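Local structure of Lmo2184 protein (Listeria monocytogenes serovar 1/2a, 5JOQ) at residues S152-D155 against Q156-N160; K281-E284 against K285-D289; I188-L191 against V192-G196; Y261-E265 against N266-M270. The protein probably binds heme as the substrate-binding lipoprotein of an iron-uptake ABC transporter. One frame throughout, in Å; residues are numbered along the deposited sequence.

Contact 1 (S152-D155 against Q156-N160); sequences SDID and QVKSN
Ile154 and Lys158 meet one turn apart on the long helix 140-161, here predicted to belong to a coiled coil. Their backbones are joined by Lys158 N to Ile154 O at 3.0 Å, an almost straight bond (N-H...O 173°). The neighbouring step, Ser159 N to Asp155 O, is 2.9 Å, whereas Val157 N to Asp153 O is weak. Lys158 starts with CG opposite its own carbonyl carbon (chi1 -77°), which turns the chain back along the helix and carries CD across the CG2 methyl of Ile154 at a slant, 3.9 Å away. The ammonium end does not reach Asp155 directly, since OD1 and NZ are 4.6 Å apart. A water intervenes, donating a hydrogen bond to Asp155 OD1 at 2.7 Å and weakly accepting one from Lys158 NZ. On a different flank, Gln156 NE2 donates to Asn160 OD1 at 2.9 Å; the acceptor lies in the amide plane of Gln156, but the donor stands 42° out of the carbonyl plane of Asn160. Towards helix 276-288, Ile154 and Val157 form an apolar surface on Leu280; its more polar margin is Asp153 touching Pro277 and the weak hydrogen bond from Asn160 ND2 to Glu284 OE1.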
# COMPACT_ATOMS: atom_id res chain seq x y z
N SER A 152 10.20 6.03 33.38
CA SER A 152 11.15 5.01 33.82
C SER A 152 11.79 4.31 32.62
O SER A 152 13.01 4.06 32.61
CB SER A 152 10.45 4.02 34.75
OG SER A 152 11.30 2.93 35.04
N ASP A 153 11.00 3.97 31.62
CA ASP A 153 11.54 3.31 30.43
C ASP A 153 12.50 4.23 29.65
O ASP A 153 13.57 3.82 29.24
CB ASP A 153 10.43 2.81 29.51
CG ASP A 153 9.65 1.66 30.12
OD1 ASP A 153 10.18 1.00 31.01
OD2 ASP A 153 8.51 1.44 29.71
N ILE A 154 12.10 5.48 29.47
CA ILE A 154 12.93 6.44 28.75
C ILE A 154 14.24 6.68 29.48
O ILE A 154 15.30 6.71 28.88
CB ILE A 154 12.21 7.80 28.58
CG1 ILE A 154 10.92 7.69 27.76
CG2 ILE A 154 13.13 8.85 27.99
CD1 ILE A 154 10.85 6.54 26.80
N ASP A 155 14.16 6.83 30.79
CA ASP A 155 15.35 7.09 31.58
C ASP A 155 16.33 5.95 31.46
O ASP A 155 17.53 6.17 31.47
CB ASP A 155 15.00 7.37 33.05
CG ASP A 155 14.49 8.79 33.27
OD1 ASP A 155 14.54 9.59 32.33
OD2 ASP A 155 14.06 9.08 34.40
N GLN A 156 15.82 4.73 31.37
CA GLN A 156 16.71 3.57 31.28
C GLN A 156 17.51 3.58 29.97
O GLN A 156 18.71 3.28 29.96
CB GLN A 156 15.90 2.27 31.41
CG GLN A 156 16.79 1.02 31.30
CD GLN A 156 17.72 0.90 32.49
OE1 GLN A 156 17.26 0.86 33.64
NE2 GLN A 156 19.05 0.89 32.24
N VAL A 157 16.85 3.89 28.85
CA VAL A 157 17.57 4.01 27.58
C VAL A 157 18.59 5.13 27.66
O VAL A 157 19.76 4.95 27.31
CB VAL A 157 16.58 4.23 26.42
CG1 VAL A 157 17.37 4.43 25.08
CG2 VAL A 157 15.68 3.01 26.32
N LYS A 158 18.18 6.28 28.18
CA LYS A 158 19.12 7.40 28.30
C LYS A 158 20.35 6.99 29.10
O LYS A 158 21.49 7.28 28.71
CB LYS A 158 18.42 8.59 28.95
CG LYS A 158 17.50 9.39 28.02
CD LYS A 158 16.62 10.39 28.80
CE LYS A 158 16.68 11.84 28.32
NZ LYS A 158 15.59 12.68 29.05
N SER A 159 20.15 6.32 30.23
CA SER A 159 21.25 5.88 31.05
C SER A 159 22.15 4.89 30.30
O SER A 159 23.34 4.97 30.35
CB SER A 159 20.70 5.23 32.32
OG SER A 159 21.72 4.64 33.06
N ASN A 160 21.54 3.97 29.58
CA ASN A 160 22.25 2.96 28.83
C ASN A 160 23.19 3.54 27.79
O ASN A 160 24.27 3.06 27.61
CB ASN A 160 21.26 2.11 28.03
CG ASN A 160 20.54 1.07 28.84
OD1 ASN A 160 20.85 0.81 29.99
ND2 ASN A 160 19.55 0.45 28.22
O HOH W 1 13.04 11.31 30.82

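Contact 2 (K281-E284 against K285-D289); sequences KEME and KMLYD
Met283 and Leu287 form the buried stripe of this contact, with Met283 CG 4.1 Å from Leu287 CD1. Met286 extends the apolar surface, its CE lying 4.2 Å from Met283 SD; a bend at chi3 (-70°) folds that methyl back against the helix, to 3.5 Å from Glu282 O. On another flank Glu284 passes Tyr288 at roughly a right angle, its carboxylate plane 80° from the ring. The carbonyl, not the carboxylate, meets the ring edge: Glu284 O sits near the ring plane, 3.2 Å from Tyr288 CD2. The same oxygen accepts a hydrogen bond from Tyr288 N, while Leu287 CB covers part of one ring face off-centre. On the more polar side the main partner of Lys285 NZ is Glu84 OE2 of the second subunit, an inter-chain salt bridge; Glu282 OE1 is an additional partner, in a salt bridge 3.6 Å from Lys285 NZ. These side chains are spaced by regular helical bonds, of which Leu287 N to Met283 O (3.0 Å) runs closest to the carbonyl direction. Farther out, Tyr288 OH is hydrogen-bonded to Ala195 O, which would help fix the ring's position. Helix 276-288 thus lies between helix 140-161, touched by Glu284 at Val157 and Val161, and strand 223-227, where Met283 reaches Leu225 and Leu287 reaches Ile223.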
# COMPACT_ATOMS: atom_id res chain seq x y z
N LYS A 281 13.67 1.17 22.48
CA LYS A 281 14.59 0.05 22.69
C LYS A 281 15.07 -0.53 21.36
O LYS A 281 16.23 -0.98 21.25
CB LYS A 281 13.90 -1.04 23.50
CG LYS A 281 13.61 -0.68 24.94
CD LYS A 281 12.79 -1.78 25.68
CE LYS A 281 12.09 -1.19 26.93
NZ LYS A 281 10.77 -1.83 27.26
N GLU A 282 14.18 -0.62 20.38
CA GLU A 282 14.58 -1.07 19.05
C GLU A 282 15.54 -0.05 18.42
O GLU A 282 16.52 -0.43 17.76
CB GLU A 282 13.33 -1.30 18.20
CG GLU A 282 13.52 -2.14 16.99
CD GLU A 282 14.15 -3.49 17.33
OE1 GLU A 282 13.75 -4.13 18.35
OE2 GLU A 282 15.08 -3.85 16.60
N MET A 283 15.32 1.25 18.67
CA MET A 283 16.22 2.27 18.16
C MET A 283 17.62 2.09 18.73
O MET A 283 18.61 2.19 18.01
CB MET A 283 15.68 3.67 18.48
CG MET A 283 16.53 4.80 17.90
SD MET A 283 16.54 4.86 16.11
CE MET A 283 14.81 5.27 15.72
N GLU A 284 17.70 1.80 20.03
CA GLU A 284 19.00 1.61 20.66
C GLU A 284 19.74 0.43 20.03
O GLU A 284 20.96 0.50 19.83
CB GLU A 284 18.82 1.42 22.17
CG GLU A 284 20.12 1.34 22.91
CD GLU A 284 19.96 0.94 24.38
OE1 GLU A 284 18.82 0.96 24.93
OE2 GLU A 284 21.01 0.60 24.98
N LYS A 285 19.02 -0.63 19.66
CA LYS A 285 19.66 -1.78 19.02
C LYS A 285 20.25 -1.41 17.66
O LYS A 285 21.38 -1.81 17.34
CB LYS A 285 18.66 -2.93 18.84
CG LYS A 285 18.29 -3.63 20.13
CD LYS A 285 17.32 -4.78 19.89
CE LYS A 285 16.67 -5.21 21.20
NZ LYS A 285 15.38 -5.91 20.97
N MET A 286 19.50 -0.65 16.87
CA MET A 286 19.97 -0.25 15.54
C MET A 286 21.16 0.69 15.61
O MET A 286 22.06 0.61 14.78
CB MET A 286 18.83 0.42 14.78
CG MET A 286 17.85 -0.58 14.18
SD MET A 286 16.50 0.25 13.32
CE MET A 286 15.61 0.98 14.65
N LEU A 287 21.15 1.64 16.56
CA LEU A 287 22.20 2.65 16.60
C LEU A 287 23.52 2.09 17.10
O LEU A 287 24.58 2.59 16.72
CB LEU A 287 21.77 3.83 17.49
CG LEU A 287 20.58 4.64 16.98
CD1 LEU A 287 20.44 5.94 17.83
CD2 LEU A 287 20.75 4.92 15.49
N TYR A 288 23.49 1.07 17.96
CA TYR A 288 24.72 0.57 18.58
C TYR A 288 25.02 -0.90 18.33
O TYR A 288 26.19 -1.28 18.44
CB TYR A 288 24.70 0.81 20.10
CG TYR A 288 24.43 2.26 20.41
CD1 TYR A 288 25.45 3.21 20.35
CD2 TYR A 288 23.14 2.69 20.73
CE1 TYR A 288 25.20 4.56 20.59
CE2 TYR A 288 22.87 4.04 20.96
CZ TYR A 288 23.91 4.96 20.89
OH TYR A 288 23.64 6.31 21.10
N ASP A 289 24.02 -1.73 18.06
CA ASP A 289 24.26 -3.17 17.88
C ASP A 289 24.88 -3.48 16.53
O ASP A 289 25.69 -4.41 16.42
CB ASP A 289 22.96 -3.97 18.03
CG ASP A 289 22.53 -4.14 19.49
OD1 ASP A 289 23.03 -3.38 20.36
OD2 ASP A 289 21.67 -5.02 19.76
O HOH W 2 22.56 -1.53 22.15

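Contact 3 (I188-L191 against V192-G196)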
# COMPACT_ATOMS: atom_id res chain seq x y z
N ILE A 188 9.97 10.61 15.14
CA ILE A 188 11.07 9.68 14.89
C ILE A 188 12.40 10.38 15.15
O ILE A 188 13.35 9.76 15.63
CB ILE A 188 11.04 9.11 13.46
CG1 ILE A 188 9.72 8.37 13.18
CG2 ILE A 188 12.28 8.19 13.21
CD1 ILE A 188 9.54 7.16 14.01
N GLY A 189 12.50 11.68 14.85
CA GLY A 189 13.70 12.43 15.26
C GLY A 189 13.89 12.46 16.77
O GLY A 189 15.03 12.41 17.27
N ASP A 190 12.79 12.57 17.52
CA ASP A 190 12.88 12.52 18.98
C ASP A 190 13.41 11.17 19.46
O ASP A 190 14.21 11.10 20.40
CB ASP A 190 11.51 12.82 19.59
CG ASP A 190 11.60 13.17 21.06
OD1 ASP A 190 12.48 13.98 21.41
OD2 ASP A 190 10.81 12.63 21.86
N LEU A 191 12.97 10.06 18.84
CA LEU A 191 13.48 8.75 19.25
C LEU A 191 14.98 8.65 19.01
O LEU A 191 15.72 8.14 19.87
CB LEU A 191 12.76 7.62 18.48
CG LEU A 191 11.27 7.48 18.75
CD1 LEU A 191 10.75 6.40 17.78
CD2 LEU A 191 11.08 6.96 20.18
N VAL A 192 15.45 9.10 17.84
CA VAL A 192 16.88 9.07 17.56
C VAL A 192 17.64 9.88 18.60
O VAL A 192 18.66 9.44 19.14
CB VAL A 192 17.15 9.60 16.14
CG1 VAL A 192 18.66 9.85 15.95
CG2 VAL A 192 16.65 8.57 15.07
N LYS A 193 17.14 11.08 18.91
CA LYS A 193 17.79 11.94 19.90
C LYS A 193 17.88 11.25 21.26
O LYS A 193 18.92 11.27 21.92
CB LYS A 193 17.02 13.26 20.03
CG LYS A 193 17.65 14.26 21.05
CD LYS A 193 16.85 15.58 21.18
CE LYS A 193 15.74 15.47 22.24
NZ LYS A 193 14.99 16.77 22.52
N LEU A 194 16.76 10.69 21.72
CA LEU A 194 16.72 10.10 23.05
C LEU A 194 17.64 8.89 23.13
O LEU A 194 18.22 8.63 24.19
CB LEU A 194 15.29 9.70 23.39
CG LEU A 194 14.30 10.88 23.62
CD1 LEU A 194 12.88 10.33 23.74
CD2 LEU A 194 14.63 11.69 24.86
N ALA A 195 17.77 8.13 22.04
CA ALA A 195 18.68 6.98 22.00
C ALA A 195 20.13 7.38 21.74
O ALA A 195 21.00 6.50 21.58
CB ALA A 195 18.21 5.99 20.93
N GLY A 196 20.43 8.68 21.70
CA GLY A 196 21.80 9.13 21.64
C GLY A 196 22.30 9.45 20.25
O GLY A 196 23.42 9.96 20.12
O HOH W 3 13.36 16.10 20.00
O HOH W 4 12.69 15.59 23.42
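Asp190 and Leu194 make the close-packed half of this helix end: Leu194 CG lies only 3.2 Å from Asp190 O, and its CD1 methyl is 3.6 Å from Asp190 OD2. With CG of Asp190 anti to the backbone N (chi1 -164°), the carboxylate is brought close to both Lys193 and Leu194. OD2 accepts from the backbone N of Ile123. Val192 packs similarly, CG2 being 3.6 Å from Ile188 O, and Ala195 N to Leu191 O (3.0 Å) closes the last turn. The other carboxylate oxygen faces the looser, hydrated side. Asp190 OD1 and Lys193 NZ approach to 3.9 Å, a long salt bridge, and two waters bridge them; the closer one donates to OD1 at 2.6 Å and accepts from NZ at 2.7 Å. Lys193 is deposited in two conformers, so this bridging remains doubtful. Gly196, with a positive phi of 97°, ends the helix as the C-prime residue of a Schellman motif; its N bonds to Lys193 O, and the next amide reaches Val192 O. Helix 187-194 is wedged among its neighbours, with Val192 on Val169 and Ile171 of strand 168-173, Leu191 and Leu194 on Ile123 of helix 123-136, and Leu194 also on Leu280 of helix 276-288.

Contact 4 (Y261-E265 against N266-M270)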
# COMPACT_ATOMS: atom_id res chain seq x y z
N TYR A 261 18.68 1.09 7.61
CA TYR A 261 17.64 0.30 8.25
C TYR A 261 16.28 0.82 7.83
O TYR A 261 16.05 2.03 7.82
CB TYR A 261 17.75 0.37 9.79
CG TYR A 261 19.07 -0.13 10.28
CD1 TYR A 261 20.15 0.73 10.42
CD2 TYR A 261 19.25 -1.48 10.60
CE1 TYR A 261 21.40 0.27 10.87
CE2 TYR A 261 20.52 -1.96 11.07
CZ TYR A 261 21.58 -1.08 11.17
OH TYR A 261 22.83 -1.51 11.61
N ASP A 262 15.35 -0.09 7.61
CA ASP A 262 13.95 0.26 7.45
C ASP A 262 13.26 0.13 8.80
O ASP A 262 13.32 -0.93 9.43
CB ASP A 262 13.28 -0.65 6.43
CG ASP A 262 13.78 -0.35 5.05
OD1 ASP A 262 13.61 0.82 4.65
OD2 ASP A 262 14.38 -1.25 4.42
N LEU A 263 12.64 1.20 9.26
CA LEU A 263 12.01 1.18 10.57
C LEU A 263 10.69 0.43 10.46
O LEU A 263 9.86 0.75 9.61
CB LEU A 263 11.77 2.61 11.06
CG LEU A 263 13.04 3.43 11.31
CD1 LEU A 263 12.62 4.85 11.74
CD2 LEU A 263 13.93 2.80 12.41
N ASP A 264 10.49 -0.56 11.33
CA ASP A 264 9.26 -1.34 11.26
C ASP A 264 8.06 -0.40 11.34
O ASP A 264 7.83 0.22 12.37
CB ASP A 264 9.19 -2.35 12.39
CG ASP A 264 7.93 -3.21 12.33
OD1 ASP A 264 7.05 -2.98 11.45
OD2 ASP A 264 7.82 -4.11 13.18
N GLU A 265 7.32 -0.29 10.26
CA GLU A 265 6.22 0.65 10.16
C GLU A 265 5.19 0.40 11.25
O GLU A 265 4.52 1.29 11.73
CB GLU A 265 5.62 0.57 8.75
CG GLU A 265 4.34 1.32 8.56
CD GLU A 265 3.15 0.48 8.92
OE1 GLU A 265 3.23 -0.75 8.80
OE2 GLU A 265 2.15 1.07 9.33
N ASN A 266 4.99 -0.86 11.60
CA ASN A 266 4.01 -1.24 12.60
C ASN A 266 4.36 -0.69 13.98
O ASN A 266 3.47 -0.48 14.81
CB ASN A 266 3.90 -2.77 12.64
CG ASN A 266 2.58 -3.26 12.10
OD1 ASN A 266 1.61 -3.37 12.84
ND2 ASN A 266 2.54 -3.54 10.81
N LEU A 267 5.64 -0.45 14.25
CA LEU A 267 6.10 0.01 15.54
C LEU A 267 6.52 1.48 15.56
O LEU A 267 6.33 2.14 16.58
CB LEU A 267 7.30 -0.85 16.00
CG LEU A 267 8.05 -0.51 17.29
CD1 LEU A 267 7.14 -0.64 18.50
CD2 LEU A 267 9.23 -1.47 17.43
N PHE A 268 7.06 2.00 14.46
CA PHE A 268 7.51 3.39 14.35
C PHE A 268 6.49 4.20 13.52
O PHE A 268 6.61 4.30 12.29
CB PHE A 268 8.89 3.44 13.66
CG PHE A 268 10.00 2.82 14.49
CD1 PHE A 268 10.72 3.60 15.38
CD2 PHE A 268 10.33 1.49 14.34
CE1 PHE A 268 11.75 3.05 16.15
CE2 PHE A 268 11.37 0.91 15.10
CZ PHE A 268 12.06 1.70 16.02
N GLY A 269 5.52 4.80 14.18
CA GLY A 269 4.60 5.65 13.45
C GLY A 269 5.14 7.06 13.26
O GLY A 269 6.18 7.42 13.80
N MET A 270 4.39 7.87 12.50
CA MET A 270 4.81 9.25 12.24
C MET A 270 4.75 10.10 13.51
O MET A 270 5.53 11.05 13.64
CB MET A 270 3.92 9.89 11.16
CG MET A 270 4.66 10.91 10.32
SD MET A 270 3.68 11.48 8.89
CE MET A 270 2.74 12.75 9.74
O HOH W 5 8.06 3.12 9.88
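The Phe268 ring carries the CD2 methyl of Leu263 over the centre of one face, 4.1 Å from the centroid and 7° off the normal, a clear CH-pi contact. At the ring's edge, in plane, lies Asp264 O, 3.4 Å from Phe268 CD2. Leu263 CB adds apolar contact at 3.8 Å from that same CD2, and the two side chains cross at about a right angle. Among the other flat groups, the carboxylate of Asp264 and the amide of Asn266 are turned 53° apart; the latter has two deposited conformers, so its placement is uncertain. The backbone is firmer. Asp264 O accepts two hydrogen bonds, from Phe268 N at 2.9 Å, nearly along the carbonyl direction, and from Leu267 N at 3.0 Å, well above the carbonyl plane. With CG opposite its backbone N (chi1 -179°), Asp264 also brings OD1 to 3.0 Å from Asn266 N, which meets it from above the carboxylate plane. A water joins the ends of the turn, donating to Leu263 O at 3.0 Å and to Phe268 O. Nearby, Ile188 and Leu191 touch Phe268, and Glu265 approaches Glu234 of the third subunit, two like charges. The side-chain bond from Asp264 to the amide two residues on defines an Asx turn, here starting a single helix-like turn just beyond strand 260-262.

In the fold
Along the chain the order is contact 1, contact 3, contact 4, contact 2, yet adjacent centres lie only 11 to 13 Å apart; the centres of contacts 1 and 4 are about 20 Å apart. Helix 276-288, bearing contact 2, touches all the others: Asn160 CB is 3.4 Å from Glu284 OE2, Ala195 meets Met283 and Leu287, and Met286 CE is 3.3 Å from Leu263 CD2. Contacts 3 and 4 join where Ile188 CD1 lies 3.4 Å from Gly269 O. Helices 187-194 and 276-288 pack against the sheet of strands 168-173, 223-227 and 260-262, placing contacts 2 to 4 in one lobe. Contact 1 tops it, consistent with the rigid helical linker of the two-lobed solute-binding protein 8 family.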